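Local coordinates for putative uncharacterized protein gbs1889 (Streptococcus agalactiae, PDB 3VXD) that hydrolyses unsaturated chondroitin, hyaluronan and heparin disaccharides, releasing a 4-deoxy-4,5-didehydro uronic acid, with a preference for sulfated substrates, at residues N103-R108 with I141-K146; E127-G132 with D393-W398; L178-L183 with P257-K262. The protein carries 1 engineered substitution. All blocks are in the same frame, centred on the assembly; numbering follows the deposited sequence.

Contact 1. Residues N103-R108 with I141-K146; sequences NRINNR and IKAADK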
loop_
_atom_site.group_PDB
_atom_site.type_symbol
_atom_site.label_atom_id
_atom_site.label_comp_id
_atom_site.label_asym_id
_atom_site.label_seq_id
_atom_site.Cartn_x
_atom_site.Cartn_y
_atom_site.Cartn_z
ATOM N N ASN A 103 -10.335 -13.670 15.898
ATOM C CA ASN A 103 -10.690 -13.352 17.288
ATOM C C ASN A 103 -11.025 -11.872 17.455
ATOM O O ASN A 103 -12.006 -11.513 18.121
ATOM C CB ASN A 103 -9.548 -13.743 18.235
ATOM C CG ASN A 103 -9.838 -13.380 19.692
ATOM O OD1 ASN A 103 -9.223 -12.472 20.258
ATOM N ND2 ASN A 103 -10.783 -14.085 20.297
ATOM N N ARG A 104 -10.212 -11.020 16.830
ATOM C CA ARG A 104 -10.382 -9.574 16.915
ATOM C C ARG A 104 -11.735 -9.106 16.376
ATOM O O ARG A 104 -12.410 -8.293 17.017
ATOM C CB ARG A 104 -9.234 -8.853 16.200
ATOM C CG ARG A 104 -9.337 -7.343 16.254
ATOM C CD ARG A 104 -8.045 -6.700 15.802
ATOM N NE ARG A 104 -8.078 -5.250 15.961
ATOM C CZ ARG A 104 -7.102 -4.433 15.571
ATOM N NH1 ARG A 104 -6.003 -4.919 15.006
ATOM N NH2 ARG A 104 -7.226 -3.127 15.751
ATOM N N ILE A 105 -12.133 -9.609 15.210
ATOM C CA ILE A 105 -13.430 -9.221 14.653
ATOM C C ILE A 105 -14.602 -9.902 15.366
ATOM O O ILE A 105 -15.639 -9.284 15.566
ATOM C CB ILE A 105 -13.520 -9.361 13.107
ATOM C CG1 ILE A 105 -14.796 -8.678 12.601
ATOM C CG2 ILE A 105 -13.425 -10.827 12.654
ATOM C CD1 ILE A 105 -14.574 -7.733 11.447
ATOM N N ASN A 106 -14.422 -11.160 15.755
ATOM C CA ASN A 106 -15.432 -11.882 16.530
ATOM C C ASN A 106 -15.797 -11.142 17.815
ATOM O O ASN A 106 -16.972 -11.022 18.152
ATOM C CB ASN A 106 -14.949 -13.299 16.853
ATOM C CG ASN A 106 -15.201 -14.279 15.717
ATOM O OD1 ASN A 106 -15.941 -13.982 14.779
ATOM N ND2 ASN A 106 -14.594 -15.458 15.805
ATOM N N ASN A 107 -14.780 -10.625 18.502
ATOM C CA ASN A 107 -14.950 -9.960 19.792
ATOM C C ASN A 107 -14.866 -8.426 19.765
ATOM O O ASN A 107 -14.749 -7.791 20.814
ATOM C CB ASN A 107 -13.959 -10.547 20.795
ATOM C CG ASN A 107 -14.260 -12.001 21.120
ATOM O OD1 ASN A 107 -15.352 -12.330 21.579
ATOM N ND2 ASN A 107 -13.294 -12.874 20.882
ATOM N N ARG A 108 -14.924 -7.857 18.561
ATOM C CA ARG A 108 -14.859 -6.408 18.343
ATOM C C ARG A 108 -13.796 -5.706 19.185
ATOM O O ARG A 108 -14.094 -4.767 19.931
ATOM C CB ARG A 108 -16.234 -5.764 18.548
ATOM C CG ARG A 108 -17.164 -5.955 17.361
ATOM C CD ARG A 108 -17.939 -7.260 17.448
ATOM N NE ARG A 108 -19.297 -7.030 17.930
ATOM C CZ ARG A 108 -20.355 -6.870 17.140
ATOM N NH1 ARG A 108 -20.224 -6.928 15.822
ATOM N NH2 ARG A 108 -21.549 -6.655 17.671
ATOM N N ILE A 141 -14.904 -12.046 5.310
ATOM C CA ILE A 141 -16.336 -11.811 5.112
ATOM C C ILE A 141 -16.935 -11.030 6.287
ATOM O O ILE A 141 -17.723 -10.101 6.084
ATOM C CB ILE A 141 -17.125 -13.134 4.847
ATOM C CG1 ILE A 141 -16.589 -13.864 3.603
ATOM C CG2 ILE A 141 -18.637 -12.869 4.723
ATOM C CD1 ILE A 141 -16.547 -13.029 2.318
ATOM N N LYS A 142 -16.549 -11.400 7.506
ATOM C CA LYS A 142 -16.981 -10.664 8.695
ATOM C C LYS A 142 -16.513 -9.205 8.662
ATOM O O LYS A 142 -17.292 -8.296 8.962
ATOM C CB LYS A 142 -16.550 -11.387 9.974
ATOM C CG LYS A 142 -17.369 -12.652 10.219
ATOM C CD LYS A 142 -16.812 -13.514 11.338
ATOM C CE LYS A 142 -17.839 -14.581 11.735
ATOM N NZ LYS A 142 -17.361 -15.410 12.865
ATOM N N ALA A 143 -15.261 -8.987 8.260
ATOM C CA ALA A 143 -14.739 -7.628 8.071
ATOM C C ALA A 143 -15.540 -6.867 7.018
ATOM O O ALA A 143 -15.917 -5.712 7.234
ATOM C CB ALA A 143 -13.246 -7.654 7.705
ATOM N N ALA A 144 -15.799 -7.521 5.889
ATOM C CA ALA A 144 -16.595 -6.939 4.813
ATOM C C ALA A 144 -17.995 -6.535 5.302
ATOM O O ALA A 144 -18.470 -5.438 4.995
ATOM C CB ALA A 144 -16.698 -7.908 3.643
ATOM N N ASP A 145 -18.634 -7.420 6.067
ATOM C CA ASP A 145 -19.980 -7.162 6.598
ATOM C C ASP A 145 -20.023 -5.967 7.552
ATOM O O ASP A 145 -20.947 -5.155 7.487
ATOM C CB ASP A 145 -20.560 -8.415 7.259
ATOM C CG ASP A 145 -20.956 -9.476 6.245
ATOM O OD1 ASP A 145 -21.172 -9.135 5.059
ATOM O OD2 ASP A 145 -21.047 -10.660 6.635
ATOM N N LYS A 146 -19.019 -5.862 8.422
ATOM C CA LYS A 146 -18.879 -4.719 9.316
ATOM C C LYS A 146 -18.723 -3.406 8.542
ATOM O O LYS A 146 -19.343 -2.393 8.890
ATOM C CB LYS A 146 -17.704 -4.934 10.268
ATOM C CG LYS A 146 -17.573 -3.878 11.349
ATOM C CD LYS A 146 -16.627 -4.321 12.461
ATOM C CE LYS A 146 -17.245 -5.411 13.339
ATOM N NZ LYS A 146 -18.497 -4.959 14.016
#

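Contact 2. Residues E127-G132 with D393-W398; sequences EYRING and DWELYW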
loop_
_atom_site.group_PDB
_atom_site.type_symbol
_atom_site.label_atom_id
_atom_site.label_comp_id
_atom_site.label_asym_id
_atom_site.label_seq_id
_atom_site.Cartn_x
_atom_site.Cartn_y
_atom_site.Cartn_z
ATOM N N GLU A 127 -4.110 -14.841 3.014
ATOM C CA GLU A 127 -4.028 -16.293 3.173
ATOM C C GLU A 127 -5.068 -17.002 2.310
ATOM O O GLU A 127 -4.765 -18.034 1.707
ATOM C CB GLU A 127 -4.122 -16.770 4.628
ATOM C CG GLU A 127 -3.928 -18.299 4.707
ATOM C CD GLU A 127 -3.776 -18.863 6.105
ATOM O OE1 GLU A 127 -3.131 -19.935 6.226
ATOM O OE2 GLU A 127 -4.283 -18.258 7.070
ATOM N N TYR A 128 -6.282 -16.451 2.233
ATOM C CA TYR A 128 -7.311 -17.076 1.397
ATOM C C TYR A 128 -6.856 -17.178 -0.062
ATOM O O TYR A 128 -7.017 -18.227 -0.710
ATOM C CB TYR A 128 -8.682 -16.382 1.496
ATOM C CG TYR A 128 -9.704 -17.110 0.647
ATOM C CD1 TYR A 128 -10.085 -16.617 -0.605
ATOM C CD2 TYR A 128 -10.226 -18.340 1.062
ATOM C CE1 TYR A 128 -10.997 -17.316 -1.403
ATOM C CE2 TYR A 128 -11.131 -19.041 0.279
ATOM C CZ TYR A 128 -11.512 -18.529 -0.946
ATOM O OH TYR A 128 -12.407 -19.234 -1.714
ATOM N N ARG A 129 -6.283 -16.085 -0.565
ATOM C CA ARG A 129 -5.733 -16.025 -1.908
ATOM C C ARG A 129 -4.658 -17.097 -2.100
ATOM O O ARG A 129 -4.624 -17.787 -3.122
ATOM C CB ARG A 129 -5.118 -14.640 -2.132
ATOM C CG ARG A 129 -5.251 -14.111 -3.533
ATOM C CD ARG A 129 -6.712 -13.862 -3.878
ATOM N NE ARG A 129 -7.101 -12.464 -3.742
ATOM C CZ ARG A 129 -8.316 -12.009 -4.031
ATOM N NH1 ARG A 129 -8.594 -10.716 -3.900
ATOM N NH2 ARG A 129 -9.257 -12.853 -4.445
ATOM N N ILE A 130 -3.799 -17.229 -1.100
ATOM C CA ILE A 130 -2.637 -18.107 -1.173
ATOM C C ILE A 130 -3.018 -19.585 -1.074
ATOM O O ILE A 130 -2.549 -20.390 -1.877
ATOM C CB ILE A 130 -1.574 -17.722 -0.115
ATOM C CG1 ILE A 130 -0.878 -16.414 -0.521
ATOM C CG2 ILE A 130 -0.517 -18.832 0.065
ATOM C CD1 ILE A 130 -0.086 -15.768 0.607
ATOM N N ASN A 131 -3.873 -19.943 -0.117
ATOM C CA ASN A 131 -4.152 -21.371 0.125
ATOM C C ASN A 131 -5.604 -21.754 0.422
ATOM O O ASN A 131 -5.881 -22.899 0.805
ATOM C CB ASN A 131 -3.203 -21.934 1.194
ATOM C CG ASN A 131 -3.366 -21.274 2.566
ATOM O OD1 ASN A 131 -2.397 -21.156 3.316
ATOM N ND2 ASN A 131 -4.580 -20.872 2.907
ATOM N N GLY A 132 -6.516 -20.797 0.258
ATOM C CA GLY A 132 -7.951 -21.019 0.470
ATOM C C GLY A 132 -8.411 -21.290 1.896
ATOM O O GLY A 132 -9.538 -21.736 2.101
ATOM N N ASP A 393 4.747 -12.868 -11.257
ATOM C CA ASP A 393 3.364 -12.554 -11.584
ATOM C C ASP A 393 2.554 -12.768 -10.306
ATOM O O ASP A 393 2.068 -13.874 -10.044
ATOM C CB ASP A 393 2.855 -13.453 -12.729
ATOM C CG ASP A 393 1.409 -13.159 -13.120
ATOM O OD1 ASP A 393 0.796 -14.021 -13.789
ATOM O OD2 ASP A 393 0.885 -12.078 -12.770
ATOM N N TRP A 394 2.416 -11.699 -9.521
ATOM C CA TRP A 394 1.828 -11.771 -8.186
ATOM C C TRP A 394 0.307 -11.685 -8.207
ATOM O O TRP A 394 -0.262 -10.767 -8.813
ATOM C CB TRP A 394 2.399 -10.659 -7.287
ATOM C CG TRP A 394 1.857 -10.670 -5.882
ATOM C CD1 TRP A 394 1.956 -11.685 -4.969
ATOM C CD2 TRP A 394 1.134 -9.613 -5.234
ATOM N NE1 TRP A 394 1.335 -11.326 -3.796
ATOM C CE2 TRP A 394 0.824 -10.061 -3.928
ATOM C CE3 TRP A 394 0.720 -8.332 -5.629
ATOM C CZ2 TRP A 394 0.114 -9.275 -3.015
ATOM C CZ3 TRP A 394 0.009 -7.546 -4.717
ATOM C CH2 TRP A 394 -0.280 -8.021 -3.425
ATOM N N GLU A 395 -0.344 -12.642 -7.545
ATOM C CA GLU A 395 -1.798 -12.625 -7.389
ATOM C C GLU A 395 -2.135 -11.708 -6.215
ATOM O O GLU A 395 -1.735 -11.972 -5.074
ATOM C CB GLU A 395 -2.360 -14.046 -7.165
ATOM C CG GLU A 395 -3.898 -14.071 -6.989
ATOM C CD GLU A 395 -4.487 -15.475 -6.798
ATOM O OE1 GLU A 395 -5.722 -15.602 -6.900
ATOM O OE2 GLU A 395 -3.737 -16.442 -6.542
ATOM N N LEU A 396 -2.858 -10.627 -6.505
ATOM C CA LEU A 396 -3.153 -9.591 -5.508
ATOM C C LEU A 396 -3.991 -10.103 -4.353
ATOM O O LEU A 396 -4.973 -10.830 -4.551
ATOM C CB LEU A 396 -3.887 -8.410 -6.148
ATOM C CG LEU A 396 -3.083 -7.267 -6.772
ATOM C CD1 LEU A 396 -2.209 -7.736 -7.932
ATOM C CD2 LEU A 396 -4.057 -6.191 -7.231
ATOM N N TYR A 397 -3.597 -9.708 -3.148
ATOM C CA TYR A 397 -4.429 -9.908 -1.972
ATOM C C TYR A 397 -5.623 -8.964 -2.092
ATOM O O TYR A 397 -6.756 -9.355 -1.806
ATOM C CB TYR A 397 -3.647 -9.607 -0.687
ATOM C CG TYR A 397 -2.329 -10.348 -0.542
ATOM C CD1 TYR A 397 -2.109 -11.576 -1.177
ATOM C CD2 TYR A 397 -1.307 -9.825 0.251
ATOM C CE1 TYR A 397 -0.895 -12.251 -1.033
ATOM C CE2 TYR A 397 -0.096 -10.496 0.415
ATOM C CZ TYR A 397 0.105 -11.705 -0.232
ATOM O OH TYR A 397 1.307 -12.354 -0.079
ATOM N N TRP A 398 -5.346 -7.735 -2.545
ATOM C CA TRP A 398 -6.364 -6.706 -2.781
ATOM C C TRP A 398 -7.368 -7.148 -3.838
ATOM O O TRP A 398 -7.098 -8.037 -4.651
ATOM C CB TRP A 398 -5.709 -5.382 -3.231
ATOM C CG TRP A 398 -4.530 -4.993 -2.398
ATOM C CD1 TRP A 398 -3.214 -5.176 -2.708
ATOM C CD2 TRP A 398 -4.556 -4.380 -1.106
ATOM N NE1 TRP A 398 -2.419 -4.721 -1.692
ATOM C CE2 TRP A 398 -3.215 -4.221 -0.695
ATOM C CE3 TRP A 398 -5.584 -3.938 -0.259
ATOM C CZ2 TRP A 398 -2.870 -3.649 0.532
ATOM C CZ3 TRP A 398 -5.242 -3.372 0.967
ATOM C CH2 TRP A 398 -3.897 -3.240 1.353
ATOM O OXT TRP A 398 -8.476 -6.611 -3.905
HETATM O O HOH W 1 -6.518 -17.532 -5.341
#

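Contact 3. Residues L178-L183 with P257-K262; sequences LNIQLL and PLSYRK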
loop_
_atom_site.group_PDB
_atom_site.type_symbol
_atom_site.label_atom_id
_atom_site.label_comp_id
_atom_site.label_asym_id
_atom_site.label_seq_id
_atom_site.Cartn_x
_atom_site.Cartn_y
_atom_site.Cartn_z
ATOM N N LEU A 178 -8.749 1.953 -0.993
ATOM C CA LEU A 178 -8.192 0.618 -0.737
ATOM C C LEU A 178 -9.110 -0.190 0.174
ATOM O O LEU A 178 -9.229 -1.404 0.020
ATOM C CB LEU A 178 -6.774 0.694 -0.148
ATOM C CG LEU A 178 -5.689 1.150 -1.127
ATOM C CD1 LEU A 178 -5.436 2.656 -0.998
ATOM C CD2 LEU A 178 -4.401 0.352 -0.941
ATOM N N ASN A 179 -9.755 0.503 1.112
ATOM C CA ASN A 179 -10.758 -0.067 2.017
ATOM C C ASN A 179 -11.834 -0.867 1.268
ATOM O O ASN A 179 -12.193 -1.972 1.680
ATOM C CB ASN A 179 -11.405 1.086 2.801
ATOM C CG ASN A 179 -12.003 0.669 4.144
ATOM O OD1 ASN A 179 -12.664 1.484 4.800
ATOM N ND2 ASN A 179 -11.767 -0.567 4.568
ATOM N N ILE A 180 -12.325 -0.314 0.157
ATOM C CA ILE A 180 -13.430 -0.919 -0.607
ATOM C C ILE A 180 -13.071 -2.209 -1.369
ATOM O O ILE A 180 -13.965 -2.917 -1.842
ATOM C CB ILE A 180 -14.115 0.106 -1.567
ATOM C CG1 ILE A 180 -13.126 0.660 -2.611
ATOM C CG2 ILE A 180 -14.766 1.238 -0.750
ATOM C CD1 ILE A 180 -13.771 1.594 -3.667
ATOM N N GLN A 181 -11.777 -2.512 -1.485
ATOM C CA GLN A 181 -11.338 -3.743 -2.152
ATOM C C GLN A 181 -11.873 -4.961 -1.409
ATOM O O GLN A 181 -12.186 -5.995 -2.008
ATOM C CB GLN A 181 -9.808 -3.805 -2.285
ATOM C CG GLN A 181 -9.166 -2.613 -3.040
ATOM C CD GLN A 181 -9.956 -2.166 -4.273
ATOM O OE1 GLN A 181 -10.254 -0.972 -4.443
ATOM N NE2 GLN A 181 -10.292 -3.111 -5.132
ATOM N N LEU A 182 -12.003 -4.810 -0.096
ATOM C CA LEU A 182 -12.615 -5.824 0.750
ATOM C C LEU A 182 -14.062 -6.103 0.303
ATOM O O LEU A 182 -14.523 -7.245 0.351
ATOM C CB LEU A 182 -12.539 -5.353 2.205
ATOM C CG LEU A 182 -13.027 -6.148 3.408
ATOM C CD1 LEU A 182 -12.190 -7.390 3.615
ATOM C CD2 LEU A 182 -12.951 -5.249 4.637
ATOM N N LEU A 183 -14.760 -5.064 -0.160
ATOM C CA LEU A 183 -16.136 -5.221 -0.636
ATOM C C LEU A 183 -16.198 -5.908 -2.001
ATOM O O LEU A 183 -17.028 -6.794 -2.208
ATOM C CB LEU A 183 -16.882 -3.881 -0.658
ATOM C CG LEU A 183 -17.038 -3.107 0.658
ATOM C CD1 LEU A 183 -17.927 -1.887 0.445
ATOM C CD2 LEU A 183 -17.570 -3.963 1.816
ATOM N N PRO A 257 -6.251 2.365 -9.528
ATOM C CA PRO A 257 -6.132 1.168 -10.364
ATOM C C PRO A 257 -6.728 -0.082 -9.715
ATOM O O PRO A 257 -7.301 -0.897 -10.412
ATOM C CB PRO A 257 -4.612 1.000 -10.564
ATOM C CG PRO A 257 -3.967 1.922 -9.614
ATOM C CD PRO A 257 -4.949 3.030 -9.354
ATOM N N LEU A 258 -6.602 -0.233 -8.399
ATOM C CA LEU A 258 -7.255 -1.352 -7.698
ATOM C C LEU A 258 -8.761 -1.393 -7.975
ATOM O O LEU A 258 -9.328 -2.463 -8.247
ATOM C CB LEU A 258 -7.001 -1.271 -6.187
ATOM C CG LEU A 258 -5.595 -1.633 -5.699
ATOM C CD1 LEU A 258 -5.479 -1.435 -4.182
ATOM C CD2 LEU A 258 -5.220 -3.065 -6.077
ATOM N N SER A 259 -9.395 -0.220 -7.915
ATOM C CA SER A 259 -10.822 -0.082 -8.202
ATOM C C SER A 259 -11.102 -0.254 -9.696
ATOM O O SER A 259 -12.107 -0.864 -10.086
ATOM C CB SER A 259 -11.342 1.278 -7.720
ATOM O OG SER A 259 -11.134 1.433 -6.328
ATOM N N TYR A 260 -10.202 0.261 -10.530
ATOM C CA TYR A 260 -10.330 0.093 -11.978
ATOM C C TYR A 260 -10.459 -1.384 -12.398
ATOM O O TYR A 260 -11.258 -1.710 -13.277
ATOM C CB TYR A 260 -9.186 0.775 -12.729
ATOM C CG TYR A 260 -9.280 0.571 -14.222
ATOM C CD1 TYR A 260 -10.103 1.380 -15.012
ATOM C CD2 TYR A 260 -8.565 -0.447 -14.842
ATOM C CE1 TYR A 260 -10.191 1.181 -16.399
ATOM C CE2 TYR A 260 -8.652 -0.658 -16.211
ATOM C CZ TYR A 260 -9.466 0.149 -16.980
ATOM O OH TYR A 260 -9.536 -0.083 -18.338
ATOM N N ARG A 261 -9.686 -2.265 -11.766
ATOM C CA ARG A 261 -9.789 -3.705 -12.038
ATOM C C ARG A 261 -11.236 -4.176 -12.041
ATOM O O ARG A 261 -11.632 -4.998 -12.859
ATOM C CB ARG A 261 -9.098 -4.526 -10.953
ATOM C CG ARG A 261 -7.626 -4.328 -10.770
ATOM C CD ARG A 261 -7.188 -5.260 -9.653
ATOM N NE ARG A 261 -7.833 -4.883 -8.396
ATOM C CZ ARG A 261 -7.950 -5.664 -7.327
ATOM N NH1 ARG A 261 -7.486 -6.912 -7.343
ATOM N NH2 ARG A 261 -8.553 -5.197 -6.236
ATOM N N LYS A 262 -12.000 -3.662 -11.086
ATOM C CA LYS A 262 -13.338 -4.163 -10.795
ATOM C C LYS A 262 -14.457 -3.353 -11.450
ATOM O O LYS A 262 -15.625 -3.763 -11.418
ATOM C CB LYS A 262 -13.543 -4.195 -9.274
ATOM C CG LYS A 262 -12.396 -4.836 -8.488
ATOM C CD LYS A 262 -12.204 -6.295 -8.882
ATOM C CE LYS A 262 -11.214 -6.998 -7.963
ATOM N NZ LYS A 262 -10.915 -8.363 -8.471
#

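Contact 1. Residues N103-R108 with I141-K146
Ile-105 pushes its CD1 methyl against the backbone of the facing helix, meeting Ala-143 CA at 3.4 Å, closer than usual for two carbons. CG1 lies anti to the backbone N (chi1 -169°), which carries CD1 between the side chains of Lys-142 and Lys-146. On the Lys-142 side, the aliphatic CB packs against Ile-105 CG2 and CG1. On the Lys-146 side, the chain bends at its last two torsions and passes the isoleucine in the opposite direction, bringing CE to 4.0 Å from Ile-105 CD1. Lys-142 is extended beyond CG instead, and its ammonium reaches the carboxamide of Asn-106. There NZ donates to OD1 at 2.8 Å, in the carbonyl plane and on a lone pair, with a C=O...N angle of 135°. NZ also makes a salt bridge to Glu-138, one turn earlier in its own helix. Beyond Asn-106, helix 88-106 ends in a Schellman motif, with Arg-108 as the C-prime residue at positive phi. Tyr-120 of helix 116-131 lies against both Ile-105 and Ala-143 from within, as expected for two neighbouring outer helices of an (alpha/alpha)6 barrel.

Contact 2. Residues E127-G132 with D393-W398
Arg-129 NH1 donates to two backbone carbonyls of the C-terminal tail: to Tyr-397 O at 3.1 Å and, weakly, to Trp-398 O at 3.2 Å. The first bond meets its acceptor from above the carbonyl plane rather than on a lone pair, with an N-H...O angle of 145°. NE adds a weak bond to Leu-396 O at 2.8 Å, so three successive carbonyls face one guanidinium, and bends at chi2 and chi3 bring the group round to them. The extended side chain of Glu-395 crosses that of Arg-129 at about a right angle, laying its carboxylate over the methylenes, with CD 3.6 Å from Arg-129 CG. Carboxylate and guanidinium planes are only 22° apart, yet their charged atoms do not touch. A water joins the two residues instead, donating to Glu-395 OE1 and to the backbone O of Arg-129.

Helix 116-131 belongs to the inner ring of the (alpha/alpha)6 barrel, and the chain end, leaving the inner helix 377-391, crosses to it. Trp-398 packs on Phe-118, Thr-121 and Pro-122, its side chain about 6 Å from that of Asn-115, the engineered residue at the nucleophile position, and its NE1 is hydrogen-bonded to Glu-385.

Ile-130 meets the Tyr-397 ring obliquely, its CD1 4.0 Å from CE1. One face of that ring is covered by Trp-394, whose CZ2 stands 3.4 Å above the ring centre. Tyr-397 OH is hydrogen-bonded to Glu-83 of helix 71-85, which ties the tail to another inner helix.

Contact 3. Residues L178-L183 with P257-K262
Gln-181 is the knob of a knobs-into-holes contact between adjacent inner helices of the (alpha/alpha)6 barrel, helix 181-190 and helix 246-263. Its side chain enters a hole formed by Leu-258, Ser-259, Arg-261 and Lys-262. The chain turns at chi2 (-41°), so that the carboxamide carbon CD comes to 3.6 Å from Leu-258 CB. The amide lies at the edge of the Arg-261 guanidinium, the two planes inclined by 51°. Leu-178 and Leu-258 extend the packing, their methyls CD2 and CD1 3.9 Å apart. This end of the contact approaches the substrate site: the side chain of Leu-178 is about 4 Å from that of Trp-251, a substrate-binding residue. On another flank Ile-180 CD1 rests against Ser-259 OG. That hydroxyl is hydrogen-bonded to the backbone O of Gly-255 in its own helix, and Lys-262 NZ forms a salt bridge with Glu-188, a further tie between the same helices. The guanidinium of Arg-261 is sandwiched between aliphatic groups, Lys-262 CE 3.5 Å above one face and Leu-258 CD2 over the opposite one, while NH2 makes a salt bridge to the terminal carboxylate of Trp-398. The rotation of the guanidinium is further fixed by Arg-261 NE, which donates to Leu-258 O at 2.8 Å, nearly straight at 166° and on a lone pair in the carbonyl plane.

Overall arrangement
The three contacts pass from the outer layer of the barrel to its interior. Contact 1 is partly exposed and joins two outer helices, mixing apolar packing with a lysine-amide bond. Contact 3 is buried between inner helices, where most of the interlock is side-chain packing. Contact 2, intermediate in burial, is dominated by an arginine holding backbone carbonyls of the chain end. Helix 134-150 links the layers: Ala-143 and Ala-144 of contact 1 pack on Leu-182 and Leu-183 of contact 3. Contacts 2 and 3 meet where the C-terminal carboxylate faces Arg-261. Contacts 1 and 2 do not touch, their nearest atoms being about 8 Å apart.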